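Local coordinates for protein predicted acetamidase/formamidase (Thermoanaerobacter tengcongensis, PDB 3TKK) that binds zinc and calcium ions and probably hydrolyses the carbon-nitrogen bond of linear amides, at residues K82-A87 / P132-I137; L98-N103 / G192-S197; N157-L162 / I275-D280. All coordinates share one frame; numbering follows the deposited sequence.

In the fold
Interactions 1 and 3 lie in the buried interior, whereas interaction 2 is partly buried, further from the centre of the chain, and faces the second subunit. Interaction 1 joins strands 76-86 and 133-138, members of two different sheets, through hydrocarbon alone. Interaction 3 sets a loop that follows strand 155-157 beside the end of strand 272-277, and is polar, with hydroxyls, acids and a calcium ion. Interaction 2 ties two loops together by a backbone hydrogen bond, a bridging water and small valine contacts. The contacts meet at their margins: G135 of interaction 1 is bonded through its backbone to D159 of interaction 3, and G192 of interaction 2 to S276.

Interaction 1 of 3, residues K82-A87 / P132-I137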
loop_
_atom_site.group_PDB
_atom_site.type_symbol
_atom_site.label_atom_id
_atom_site.label_comp_id
_atom_site.label_asym_id
_atom_site.label_seq_id
_atom_site.Cartn_x
_atom_site.Cartn_y
_atom_site.Cartn_z
ATOM N N LYS A 82 -2.381 -20.202 -13.186
ATOM C CA LYS A 82 -1.945 -21.465 -12.565
ATOM C C LYS A 82 -0.457 -21.532 -12.458
ATOM O O LYS A 82 0.033 -21.936 -11.462
ATOM C CB LYS A 82 -2.531 -22.601 -13.378
ATOM C CG LYS A 82 -4.098 -22.600 -13.292
ATOM C CD LYS A 82 -4.572 -23.960 -13.751
ATOM C CE LYS A 82 -6.075 -23.957 -14.028
ATOM N NZ LYS A 82 -6.485 -25.395 -14.332
ATOM N N LYS A 83 0.281 -21.187 -13.484
ATOM C CA LYS A 83 1.728 -21.218 -13.403
ATOM C C LYS A 83 2.357 -20.100 -14.142
ATOM O O LYS A 83 1.891 -19.755 -15.220
ATOM C CB LYS A 83 2.268 -22.443 -14.089
ATOM C CG LYS A 83 2.623 -23.504 -13.157
ATOM C CD LYS A 83 3.569 -24.379 -13.917
ATOM C CE LYS A 83 2.847 -24.993 -15.164
ATOM N NZ LYS A 83 2.610 -26.492 -14.867
ATOM N N ILE A 84 3.472 -19.604 -13.649
ATOM C CA ILE A 84 4.208 -18.611 -14.450
ATOM C C ILE A 84 5.667 -19.110 -14.548
ATOM O O ILE A 84 6.315 -19.287 -13.503
ATOM C CB ILE A 84 4.192 -17.251 -13.751
ATOM C CG1 ILE A 84 2.779 -16.714 -13.641
ATOM C CG2 ILE A 84 4.985 -16.128 -14.438
ATOM C CD1 ILE A 84 2.798 -15.303 -12.955
ATOM N N GLU A 85 6.209 -19.330 -15.743
ATOM C CA GLU A 85 7.636 -19.586 -15.812
ATOM C C GLU A 85 8.383 -18.457 -16.428
ATOM O O GLU A 85 7.827 -17.758 -17.327
ATOM C CB GLU A 85 7.878 -20.945 -16.525
ATOM C CG GLU A 85 7.166 -22.059 -15.739
ATOM C CD GLU A 85 6.820 -23.327 -16.599
ATOM O OE1 GLU A 85 5.786 -24.021 -16.305
ATOM O OE2 GLU A 85 7.595 -23.630 -17.551
ATOM N N VAL A 86 9.549 -18.101 -15.890
ATOM C CA VAL A 86 10.218 -16.916 -16.390
ATOM C C VAL A 86 11.565 -17.387 -17.036
ATOM O O VAL A 86 12.160 -18.360 -16.652
ATOM C CB VAL A 86 10.463 -15.818 -15.329
ATOM C CG1 VAL A 86 9.064 -15.391 -14.683
ATOM C CG2 VAL A 86 11.517 -16.331 -14.268
ATOM N N ALA A 87 12.030 -16.636 -18.033
ATOM C CA ALA A 87 13.327 -16.906 -18.644
ATOM C C ALA A 87 14.491 -16.787 -17.643
ATOM O O ALA A 87 14.321 -16.218 -16.544
ATOM C CB ALA A 87 13.558 -16.138 -19.833
ATOM N N PRO A 132 7.303 -14.273 -9.382
ATOM C CA PRO A 132 6.849 -13.882 -10.785
ATOM C C PRO A 132 5.458 -13.371 -10.823
ATOM O O PRO A 132 4.603 -13.826 -10.052
ATOM C CB PRO A 132 6.822 -15.203 -11.522
ATOM C CG PRO A 132 7.943 -15.928 -10.788
ATOM C CD PRO A 132 7.769 -15.621 -9.321
ATOM N N MET A 133 5.199 -12.422 -11.743
ATOM C CA MET A 133 3.895 -11.842 -11.741
ATOM C C MET A 133 3.675 -11.331 -13.185
ATOM O O MET A 133 4.639 -11.322 -14.004
ATOM C CB MET A 133 3.827 -10.564 -10.812
ATOM C CG MET A 133 4.954 -9.495 -11.145
ATOM S SD MET A 133 4.622 -7.839 -10.504
ATOM C CE MET A 133 3.415 -7.403 -11.653
ATOM N N ILE A 134 2.444 -10.969 -13.472
ATOM C CA ILE A 134 2.130 -10.619 -14.828
ATOM C C ILE A 134 1.823 -9.104 -14.748
ATOM O O ILE A 134 0.890 -8.732 -13.989
ATOM C CB ILE A 134 0.865 -11.381 -15.387
ATOM C CG1 ILE A 134 1.138 -12.956 -15.435
ATOM C CG2 ILE A 134 0.470 -10.598 -16.745
ATOM C CD1 ILE A 134 -0.087 -13.886 -15.372
ATOM N N GLY A 135 2.563 -8.272 -15.466
ATOM C CA GLY A 135 2.348 -6.827 -15.389
ATOM C C GLY A 135 1.197 -6.302 -16.272
ATOM O O GLY A 135 0.515 -5.351 -15.907
ATOM N N VAL A 136 1.044 -6.870 -17.490
ATOM C CA VAL A 136 0.068 -6.388 -18.481
ATOM C C VAL A 136 -0.918 -7.586 -18.654
ATOM O O VAL A 136 -0.534 -8.714 -19.041
ATOM C CB VAL A 136 0.754 -6.107 -19.755
ATOM C CG1 VAL A 136 -0.226 -6.026 -20.959
ATOM C CG2 VAL A 136 1.500 -4.693 -19.684
ATOM N N ILE A 137 -2.203 -7.347 -18.412
ATOM C CA ILE A 137 -3.159 -8.389 -18.691
ATOM C C ILE A 137 -4.516 -7.705 -18.719
ATOM O O ILE A 137 -4.787 -6.810 -17.894
ATOM C CB ILE A 137 -3.222 -9.516 -17.693
ATOM C CG1 ILE A 137 -4.378 -10.449 -18.092
ATOM C CG2 ILE A 137 -3.375 -8.963 -16.201
ATOM C CD1 ILE A 137 -4.131 -11.961 -17.181
#
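I84 and P132 form the tight part of this contact between two sheets, where strand 76-86 faces the start of strand 133-138. CG2 of I84 sits 3.6 Å from CB of P132, reaching it because this branch is anti to the backbone N (chi1 -64°, the torsion of CG1). The other branch runs fully extended, and its CD1 comes 3.8 Å from CG1 of I134. The same methyl also lies 3.8 Å from CA of M133, so the isoleucine spans three consecutive residues of the opposing segment. Toward A87 the packing thins. There V86, crossing the proline ring at about a right angle, brings only CG1 near, 3.9 Å from P132 CB, and both residues are partly exposed. The side chain of E85 leaves from the far side of its strand into solvent. I134 continues the apolar layer onto V205 and L185, while M133 turns from I84 and packs on the zinc ligand H186. No hydrogen bond links the two segments. Their cohesion is thus purely apolar, resting on the fit of branched side chains against a proline ring, with backbone bonding left to neighbouring strands such as 203-212.

Interaction 2 of 3, residues L98-N103 / G192-S197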
loop_
_atom_site.group_PDB
_atom_site.type_symbol
_atom_site.label_atom_id
_atom_site.label_comp_id
_atom_site.label_asym_id
_atom_site.label_seq_id
_atom_site.Cartn_x
_atom_site.Cartn_y
_atom_site.Cartn_z
ATOM N N LEU A 98 12.892 8.910 -15.160
ATOM C CA LEU A 98 12.051 7.687 -15.100
ATOM C C LEU A 98 11.733 7.275 -13.669
ATOM O O LEU A 98 12.627 7.162 -12.906
ATOM C CB LEU A 98 12.680 6.514 -15.856
ATOM C CG LEU A 98 13.111 6.751 -17.364
ATOM C CD1 LEU A 98 14.063 5.605 -17.951
ATOM C CD2 LEU A 98 11.892 7.063 -18.340
ATOM N N GLY A 99 10.447 7.041 -13.365
ATOM C CA GLY A 99 9.970 6.610 -12.050
ATOM C C GLY A 99 10.168 7.689 -11.021
ATOM O O GLY A 99 10.591 8.844 -11.343
ATOM N N VAL A 100 10.110 7.275 -9.752
ATOM C CA VAL A 100 9.995 8.334 -8.755
ATOM C C VAL A 100 11.337 9.078 -8.592
ATOM O O VAL A 100 11.359 10.201 -8.184
ATOM C CB VAL A 100 9.596 7.633 -7.467
ATOM C CG1 VAL A 100 9.747 8.630 -6.264
ATOM C CG2 VAL A 100 8.131 7.190 -7.710
ATOM N N LEU A 101 12.470 8.379 -8.817
ATOM C CA LEU A 101 13.788 8.988 -8.511
ATOM C C LEU A 101 14.351 9.489 -9.872
ATOM O O LEU A 101 15.539 9.852 -9.963
ATOM C CB LEU A 101 14.774 8.006 -7.872
ATOM C CG LEU A 101 14.334 7.295 -6.528
ATOM C CD1 LEU A 101 15.338 6.347 -6.013
ATOM C CD2 LEU A 101 13.988 8.395 -5.496
ATOM N N GLY A 102 13.496 9.618 -10.887
ATOM C CA GLY A 102 13.970 10.141 -12.205
ATOM C C GLY A 102 14.769 11.451 -12.074
ATOM O O GLY A 102 15.749 11.713 -12.896
ATOM N N ASN A 103 14.415 12.259 -11.064
ATOM C CA ASN A 103 14.983 13.624 -11.015
ATOM C C ASN A 103 16.380 13.475 -10.441
ATOM O O ASN A 103 17.058 14.435 -10.349
ATOM C CB ASN A 103 14.181 14.603 -10.114
ATOM C CG ASN A 103 14.196 14.142 -8.680
ATOM O OD1 ASN A 103 14.171 12.998 -8.470
ATOM N ND2 ASN A 103 14.263 15.035 -7.704
ATOM N N GLY A 192 4.449 -0.310 -6.242
ATOM C CA GLY A 192 4.886 1.098 -6.621
ATOM C C GLY A 192 5.864 1.114 -7.857
ATOM O O GLY A 192 5.870 2.066 -8.703
ATOM N N GLU A 193 6.672 0.096 -7.945
ATOM C CA GLU A 193 7.573 -0.092 -9.147
ATOM C C GLU A 193 8.427 1.162 -9.327
ATOM O O GLU A 193 8.510 1.722 -10.491
ATOM C CB GLU A 193 6.767 -0.385 -10.461
ATOM C CG GLU A 193 7.753 -0.904 -11.629
ATOM C CD GLU A 193 6.901 -1.327 -12.820
ATOM O OE1 GLU A 193 5.774 -0.711 -12.923
ATOM O OE2 GLU A 193 7.327 -2.248 -13.595
ATOM N N VAL A 194 9.070 1.648 -8.233
ATOM C CA VAL A 194 9.391 3.155 -8.240
ATOM C C VAL A 194 10.629 3.506 -9.061
ATOM O O VAL A 194 10.908 4.707 -9.322
ATOM C CB VAL A 194 9.552 3.703 -6.740
ATOM C CG1 VAL A 194 8.248 3.539 -5.860
ATOM C CG2 VAL A 194 10.771 2.993 -5.974
ATOM N N GLY A 195 11.392 2.505 -9.476
ATOM C CA GLY A 195 12.551 2.772 -10.364
ATOM C C GLY A 195 12.118 2.865 -11.844
ATOM O O GLY A 195 12.898 3.186 -12.703
ATOM N N VAL A 196 10.861 2.503 -12.104
ATOM C CA VAL A 196 10.248 2.438 -13.467
ATOM C C VAL A 196 10.020 0.981 -13.966
ATOM O O VAL A 196 9.071 0.684 -14.740
ATOM C CB VAL A 196 10.929 3.329 -14.525
ATOM C CG1 VAL A 196 11.941 2.633 -15.475
ATOM C CG2 VAL A 196 9.824 3.964 -15.497
ATOM N N SER A 197 10.816 0.031 -13.528
ATOM C CA SER A 197 10.625 -1.259 -14.117
ATOM C C SER A 197 10.715 -2.348 -13.067
ATOM O O SER A 197 11.094 -2.197 -11.941
ATOM C CB SER A 197 11.710 -1.640 -15.222
ATOM O OG SER A 197 12.840 -2.211 -14.430
HETATM O O HOH W 1 13.142 6.086 -10.455
#
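V100 N donates to V194 O across 2.7 Å, the one direct hydrogen bond between these two loops. The bond is nearly straight (155° at the hydrogen) and lies in the carbonyl plane. A water uses the same oxygen: it donates to V194 O at 2.9 Å and to L98 O at 2.7 Å. The water also accepts from L101 N at 2.9 Å, so its three bonds stitch the turn G99-G102 to the turn E193-V196, both of type I. CA of G99 adds a CH...O contact to V194 O, and a side chain at this position would collide with that carbonyl, which together with its positive phi suits glycine.

V196 packs against the start of the opposite turn with every side-chain atom. Its CB lies 3.9 Å from CB of L98 and about as far from G99 N. CG1 comes 4.0 Å from the same L98 CB. CG2 lies 3.8 Å from G99 N and also touches L98 CB. Beyond the shared carbonyl, CG2 of V100 rests obliquely on CB of V194 at 3.9 Å.

Segment 98-103 belongs to the connection between strands 89-95 and 108-116, and segment 192-197 to that between strands 180-186 and 203-212. The latter loop carries E193, a zinc ligand seen in a structure of this protein, though no zinc is bound to it in this model. Strand 89-95 also holds the second loop directly, T94 OG1 bonding to G195 O and A93 N to S197 OG, while G192 pairs with the end of strand 272-277. Helices of the second subunit pack on both loops, with V245 of that subunit against V100 and L101, and F267 of that subunit against V194.

Interaction 3 of 3, residues N157-L162 / I275-D280; sequences NMDTTL and ISQVVD. With CA (calcium ion), chain G.
OG1 of T160 is held by two groups: it accepts a hydrogen bond from S276 OG at 2.7 Å and donates one to M158 O at 2.9 Å. S276 belongs to a classic beta bulge, in which S276 and Q277 together face T284 on the neighbouring strand; the end of strand 272-277 lies beside a calcium-binding loop. With OG1 anti to the carbonyl carbon of T160 (chi1 -66°), the hydroxyl stands well above the plane of the M158 carbonyl. An alanine here would probably leave S276 OG without its acceptor, although R286 would still reach it, and M158 O without that hydroxyl.

Earlier in the same loop, N157 OD1 binds the calcium at 2.3 Å. D159 grips it with both carboxylate oxygens, OD1 at 2.3 Å and OD2 at 2.6 Å. Three waters also bind the ion, and D184, which is also a zinc ligand, completes the site and links it to the neighbouring zinc. D280 takes part in the second shell: one calcium-bound water donates to its OD1 at 2.7 Å and accepts from N157 ND2, which also bonds to G149 O. CG of Q277 packs on CB of D159, and NE2 of Q277 is held by L282 O and T284 OG1. OE1 of Q277 accepts from V279 N at 2.8 Å and from D280 N at 2.6 Å, the two donors arriving from opposite faces of the amide plane.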
loop_
_atom_site.group_PDB
_atom_site.type_symbol
_atom_site.label_atom_id
_atom_site.label_comp_id
_atom_site.label_asym_id
_atom_site.label_seq_id
_atom_site.Cartn_x
_atom_site.Cartn_y
_atom_site.Cartn_z
ATOM N N ASN A 157 -1.812 -2.370 -18.338
ATOM C CA ASN A 157 -0.483 -2.333 -17.635
ATOM C C ASN A 157 -0.737 -1.880 -16.190
ATOM O O ASN A 157 -0.420 -0.749 -15.770
ATOM C CB ASN A 157 0.393 -1.286 -18.300
ATOM C CG ASN A 157 1.841 -1.327 -17.821
ATOM O OD1 ASN A 157 2.318 -2.279 -17.245
ATOM N ND2 ASN A 157 2.555 -0.228 -18.074
ATOM N N MET A 158 -1.275 -2.782 -15.445
ATOM C CA MET A 158 -1.625 -2.534 -14.064
ATOM C C MET A 158 -0.470 -2.808 -13.053
ATOM O O MET A 158 -0.634 -2.429 -11.909
ATOM C CB MET A 158 -2.804 -3.429 -13.678
ATOM C CG MET A 158 -4.032 -3.315 -14.493
ATOM S SD MET A 158 -5.411 -4.329 -13.887
ATOM C CE MET A 158 -4.903 -5.851 -14.666
ATOM N N ASP A 159 0.592 -3.563 -13.455
ATOM C CA ASP A 159 1.813 -3.836 -12.652
ATOM C C ASP A 159 1.415 -4.056 -11.224
ATOM O O ASP A 159 1.919 -3.411 -10.251
ATOM C CB ASP A 159 2.892 -2.759 -12.752
ATOM C CG ASP A 159 3.613 -2.743 -14.142
ATOM O OD1 ASP A 159 3.635 -3.721 -14.930
ATOM O OD2 ASP A 159 3.947 -1.624 -14.578
ATOM N N THR A 160 0.566 -5.074 -11.076
ATOM C CA THR A 160 0.076 -5.489 -9.777
ATOM C C THR A 160 0.680 -6.795 -9.249
ATOM O O THR A 160 0.499 -7.844 -9.890
ATOM C CB THR A 160 -1.506 -5.516 -9.848
ATOM O OG1 THR A 160 -1.997 -4.146 -10.044
ATOM C CG2 THR A 160 -2.028 -6.116 -8.541
ATOM N N THR A 161 1.357 -6.788 -8.060
ATOM C CA THR A 161 2.185 -7.854 -7.644
ATOM C C THR A 161 1.268 -9.014 -7.297
ATOM O O THR A 161 1.691 -10.151 -7.378
ATOM C CB THR A 161 2.938 -7.470 -6.258
ATOM O OG1 THR A 161 1.958 -6.797 -5.421
ATOM C CG2 THR A 161 4.201 -6.408 -6.624
ATOM N N LEU A 162 0.002 -8.747 -6.963
ATOM C CA LEU A 162 -0.904 -9.855 -6.655
ATOM C C LEU A 162 -1.130 -10.867 -7.882
ATOM O O LEU A 162 -1.756 -11.876 -7.685
ATOM C CB LEU A 162 -2.287 -9.280 -6.187
ATOM C CG LEU A 162 -2.278 -8.323 -4.929
ATOM C CD1 LEU A 162 -3.775 -7.961 -4.564
ATOM C CD2 LEU A 162 -1.439 -9.047 -3.828
ATOM N N ILE A 275 -0.864 0.153 -3.048
ATOM C CA ILE A 275 -0.370 0.730 -4.248
ATOM C C ILE A 275 0.194 -0.358 -5.174
ATOM O O ILE A 275 0.970 -1.308 -4.724
ATOM C CB ILE A 275 0.766 1.750 -3.901
ATOM C CG1 ILE A 275 0.184 3.038 -3.239
ATOM C CG2 ILE A 275 1.495 2.266 -5.171
ATOM C CD1 ILE A 275 1.314 3.844 -2.521
ATOM N N SER A 276 -0.176 -0.236 -6.453
ATOM C CA SER A 276 0.417 -1.131 -7.494
ATOM C C SER A 276 1.535 -0.502 -8.175
ATOM O O SER A 276 2.586 -1.061 -8.073
ATOM C CB SER A 276 -0.592 -1.723 -8.461
ATOM O OG SER A 276 -1.557 -2.650 -7.788
ATOM N N GLN A 277 1.321 0.737 -8.819
ATOM C CA GLN A 277 2.442 1.350 -9.451
ATOM C C GLN A 277 2.173 2.791 -9.533
ATOM O O GLN A 277 0.980 3.221 -9.695
ATOM C CB GLN A 277 2.749 0.812 -10.911
ATOM C CG GLN A 277 1.604 0.793 -11.911
ATOM C CD GLN A 277 1.364 2.171 -12.490
ATOM O OE1 GLN A 277 2.341 2.974 -12.554
ATOM N NE2 GLN A 277 0.198 2.348 -13.153
ATOM N N VAL A 278 3.278 3.574 -9.408
ATOM C CA VAL A 278 3.135 5.053 -9.562
ATOM C C VAL A 278 3.924 5.612 -10.685
ATOM O O VAL A 278 4.132 6.788 -10.750
ATOM C CB VAL A 278 3.612 5.753 -8.269
ATOM C CG1 VAL A 278 2.750 5.215 -7.104
ATOM C CG2 VAL A 278 5.111 5.318 -7.932
ATOM N N VAL A 279 4.280 4.813 -11.672
ATOM C CA VAL A 279 5.248 5.398 -12.559
ATOM C C VAL A 279 4.637 5.308 -14.020
ATOM O O VAL A 279 5.288 5.711 -14.952
ATOM C CB VAL A 279 6.580 4.464 -12.529
ATOM C CG1 VAL A 279 7.283 4.447 -11.114
ATOM C CG2 VAL A 279 6.331 3.090 -12.965
ATOM N N ASP A 280 3.492 4.615 -14.229
ATOM C CA ASP A 280 2.997 4.421 -15.591
ATOM C C ASP A 280 2.154 5.668 -15.939
ATOM O O ASP A 280 2.022 6.640 -15.140
ATOM C CB ASP A 280 2.193 3.071 -15.802
ATOM C CG ASP A 280 3.048 1.766 -15.480
ATOM O OD1 ASP A 280 4.249 1.805 -15.789
ATOM O OD2 ASP A 280 2.530 0.711 -14.968
HETATM CA CA CA G . 4.538 -2.699 -16.831
HETATM O O HOH W 2 5.186 -0.340 -17.110
HETATM O O HOH W 3 6.950 -2.673 -16.161
HETATM O O HOH W 4 5.272 -2.177 -19.153
#